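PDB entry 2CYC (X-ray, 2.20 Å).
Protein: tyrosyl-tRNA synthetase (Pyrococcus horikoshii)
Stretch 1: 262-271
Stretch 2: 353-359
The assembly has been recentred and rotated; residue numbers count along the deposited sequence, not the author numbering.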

# COMPACT_ATOMS: atom_id res chain seq x y z
N PHE A 262 -34.21 -6.67 -4.27
CA PHE A 262 -33.45 -5.85 -5.21
C PHE A 262 -34.37 -4.84 -5.88
O PHE A 262 -35.57 -5.08 -6.06
CB PHE A 262 -32.75 -6.76 -6.22
CG PHE A 262 -31.89 -7.81 -5.57
CD1 PHE A 262 -32.22 -9.16 -5.65
CD2 PHE A 262 -30.76 -7.45 -4.85
CE1 PHE A 262 -31.44 -10.13 -5.02
CE2 PHE A 262 -29.96 -8.41 -4.21
CZ PHE A 262 -30.30 -9.75 -4.30
N ILE A 263 -33.81 -3.69 -6.25
CA ILE A 263 -34.60 -2.63 -6.84
C ILE A 263 -35.43 -3.03 -8.05
O ILE A 263 -36.50 -2.47 -8.27
CB ILE A 263 -33.72 -1.40 -7.20
CG1 ILE A 263 -32.61 -1.80 -8.18
CG2 ILE A 263 -33.12 -0.80 -5.94
CD1 ILE A 263 -31.77 -0.62 -8.63
N HIS A 264 -34.96 -4.01 -8.81
CA HIS A 264 -35.70 -4.46 -9.98
C HIS A 264 -36.43 -5.80 -9.81
O HIS A 264 -36.84 -6.42 -10.79
CB HIS A 264 -34.76 -4.53 -11.20
CG HIS A 264 -33.39 -5.04 -10.87
ND1 HIS A 264 -33.17 -6.32 -10.42
CD2 HIS A 264 -32.19 -4.42 -10.85
CE1 HIS A 264 -31.88 -6.47 -10.13
NE2 HIS A 264 -31.27 -5.32 -10.39
N ASP A 265 -36.59 -6.26 -8.57
CA ASP A 265 -37.32 -7.52 -8.36
C ASP A 265 -38.76 -7.37 -8.89
O ASP A 265 -39.38 -6.31 -8.76
CB ASP A 265 -37.37 -7.88 -6.87
CG ASP A 265 -36.12 -8.62 -6.40
OD1 ASP A 265 -35.33 -9.08 -7.26
OD2 ASP A 265 -35.94 -8.76 -5.17
N SER A 266 -39.30 -8.43 -9.48
CA SER A 266 -40.65 -8.38 -10.03
C SER A 266 -41.67 -8.25 -8.90
O SER A 266 -41.36 -8.49 -7.73
CB SER A 266 -40.95 -9.65 -10.83
OG SER A 266 -41.10 -10.76 -9.96
N PRO A 267 -42.92 -7.86 -9.24
CA PRO A 267 -43.95 -7.72 -8.21
C PRO A 267 -44.12 -9.04 -7.45
O PRO A 267 -44.25 -9.04 -6.23
CB PRO A 267 -45.19 -7.35 -9.01
CG PRO A 267 -44.61 -6.57 -10.17
CD PRO A 267 -43.43 -7.43 -10.56
N GLU A 268 -44.10 -10.15 -8.17
CA GLU A 268 -44.26 -11.46 -7.54
C GLU A 268 -43.10 -11.84 -6.63
O GLU A 268 -43.30 -12.41 -5.56
CB GLU A 268 -44.46 -12.55 -8.60
CG GLU A 268 -44.45 -13.96 -8.03
CD GLU A 268 -45.45 -14.16 -6.88
OE1 GLU A 268 -45.44 -15.24 -6.26
OE2 GLU A 268 -46.25 -13.23 -6.61
N GLU A 269 -41.87 -11.53 -7.05
CA GLU A 269 -40.71 -11.85 -6.22
C GLU A 269 -40.81 -11.04 -4.93
O GLU A 269 -40.53 -11.55 -3.85
CB GLU A 269 -39.41 -11.49 -6.95
CG GLU A 269 -39.14 -12.34 -8.17
CD GLU A 269 -37.92 -11.88 -8.94
OE1 GLU A 269 -37.91 -10.72 -9.40
OE2 GLU A 269 -36.97 -12.68 -9.07
N ILE A 270 -41.25 -9.79 -5.04
CA ILE A 270 -41.38 -8.97 -3.85
C ILE A 270 -42.43 -9.52 -2.89
O ILE A 270 -42.19 -9.62 -1.69
CB ILE A 270 -41.72 -7.50 -4.20
CG1 ILE A 270 -40.51 -6.85 -4.89
CG2 ILE A 270 -42.08 -6.72 -2.92
CD1 ILE A 270 -40.76 -5.41 -5.37
N ARG A 271 -43.60 -9.91 -3.42
CA ARG A 271 -44.64 -10.45 -2.55
C ARG A 271 -44.12 -11.70 -1.86
O ARG A 271 -44.30 -11.89 -0.65
CB ARG A 271 -45.90 -10.80 -3.36
CG ARG A 271 -46.58 -9.58 -3.95
CD ARG A 271 -47.80 -9.94 -4.80
NE ARG A 271 -48.36 -8.71 -5.35
CZ ARG A 271 -48.51 -8.47 -6.65
NH1 ARG A 271 -48.15 -9.38 -7.55
NH2 ARG A 271 -48.98 -7.29 -7.06
N PRO A 353 -41.01 2.50 -11.45
CA PRO A 353 -40.21 3.20 -12.46
C PRO A 353 -38.92 2.46 -12.79
O PRO A 353 -38.45 2.46 -13.93
CB PRO A 353 -39.93 4.56 -11.82
CG PRO A 353 -41.13 4.76 -10.91
CD PRO A 353 -41.31 3.38 -10.31
N ILE A 354 -38.35 1.82 -11.77
CA ILE A 354 -37.11 1.09 -11.96
C ILE A 354 -37.35 -0.16 -12.80
O ILE A 354 -36.60 -0.43 -13.74
CB ILE A 354 -36.50 0.73 -10.59
CG1 ILE A 354 -36.24 2.02 -9.80
CG2 ILE A 354 -35.23 -0.08 -10.78
CD1 ILE A 354 -35.56 1.82 -8.44
N ARG A 355 -38.39 -0.91 -12.47
CA ARG A 355 -38.70 -2.11 -13.23
C ARG A 355 -38.97 -1.73 -14.69
O ARG A 355 -38.47 -2.37 -15.62
CB ARG A 355 -39.92 -2.84 -12.66
CG ARG A 355 -39.70 -3.53 -11.32
CD ARG A 355 -40.84 -4.52 -11.03
NE ARG A 355 -42.15 -3.87 -10.99
CZ ARG A 355 -42.59 -3.13 -9.98
NH1 ARG A 355 -41.84 -2.95 -8.90
NH2 ARG A 355 -43.80 -2.56 -10.04
N ARG A 356 -39.75 -0.67 -14.89
CA ARG A 356 -40.06 -0.23 -16.24
C ARG A 356 -38.80 0.09 -17.03
O ARG A 356 -38.71 -0.22 -18.22
CB ARG A 356 -41.00 0.99 -16.24
CG ARG A 356 -42.47 0.60 -16.17
CD ARG A 356 -43.43 1.77 -16.43
NE ARG A 356 -43.45 2.76 -15.35
CZ ARG A 356 -42.77 3.90 -15.37
NH1 ARG A 356 -42.85 4.74 -14.34
NH2 ARG A 356 -42.01 4.21 -16.42
N TYR A 357 -37.81 0.70 -16.38
CA TYR A 357 -36.59 1.03 -17.08
C TYR A 357 -35.84 -0.23 -17.50
O TYR A 357 -35.47 -0.39 -18.67
CB TYR A 357 -35.67 1.91 -16.23
CG TYR A 357 -34.36 2.20 -16.93
CD1 TYR A 357 -33.30 1.29 -16.87
CD2 TYR A 357 -34.21 3.32 -17.74
CE1 TYR A 357 -32.15 1.47 -17.61
CE2 TYR A 357 -33.05 3.52 -18.49
CZ TYR A 357 -32.03 2.58 -18.42
OH TYR A 357 -30.89 2.73 -19.20
N PHE A 358 -35.63 -1.14 -16.56
CA PHE A 358 -34.90 -2.34 -16.90
C PHE A 358 -35.67 -3.25 -17.84
O PHE A 358 -35.09 -4.10 -18.50
CB PHE A 358 -34.46 -3.07 -15.65
CG PHE A 358 -33.32 -2.38 -14.94
CD1 PHE A 358 -33.52 -1.69 -13.75
CD2 PHE A 358 -32.04 -2.39 -15.50
CE1 PHE A 358 -32.46 -1.01 -13.12
CE2 PHE A 358 -30.97 -1.72 -14.89
CZ PHE A 358 -31.19 -1.03 -13.69
N GLU A 359 -36.98 -3.07 -17.91
CA GLU A 359 -37.80 -3.88 -18.80
C GLU A 359 -37.62 -3.40 -20.24
O GLU A 359 -37.58 -4.20 -21.17
CB GLU A 359 -39.26 -3.79 -18.38
CG GLU A 359 -39.65 -4.83 -17.33
CD GLU A 359 -40.94 -4.51 -16.61
OE1 GLU A 359 -41.76 -3.73 -17.14
OE2 GLU A 359 -41.15 -5.05 -15.50
O HOH W 1 -39.15 -3.87 -8.20

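A turn and the helix start that follows it rest on one flank of a second helix, and no direct hydrogen bond crosses between them. Packing and one water do the work, over a modest 349 Å² of buried surface.

The apolar part centres on I354, which points toward the turn: I354 CD1 reaches I263 CB at 3.9 Å, while I354 CG2 sets a methyl against the backbone carbonyl, 3.7 Å from I263 O. Branched aliphatic chains suit this buried spot because they fill it without asking for polar partners.

One helical turn on, F358 offers a ring face to the edge of H264, with planes at 79° and centroids 5.4 Å apart. H264 NE2 is hydrogen-bonded elsewhere in the structure, so the ring can pack without leaving that nitrogen unsatisfied.

R355 has more area covered by the other stretch than any other residue here. The aliphatic stem of R355 packs on backbone, R355 CD sitting 3.2 Å from D265 O, while P267 CG lies over one guanidinium face, 3.7 Å from R355 NE. Arginine suits the place because its long apolar stem packs and its end still donates: water 1 links R355 NH1 (2.9 Å) to I263 O (3.0 Å) and D265 O (2.5 Å), accepting from the arginine and donating to both carbonyls.

The turn is braced internally: F262 N donates to D265 OD2 at 2.9 Å, and S266 OG, on a side chain short enough to fold back at the N-cap, accepts from E269 N at 3.1 Å.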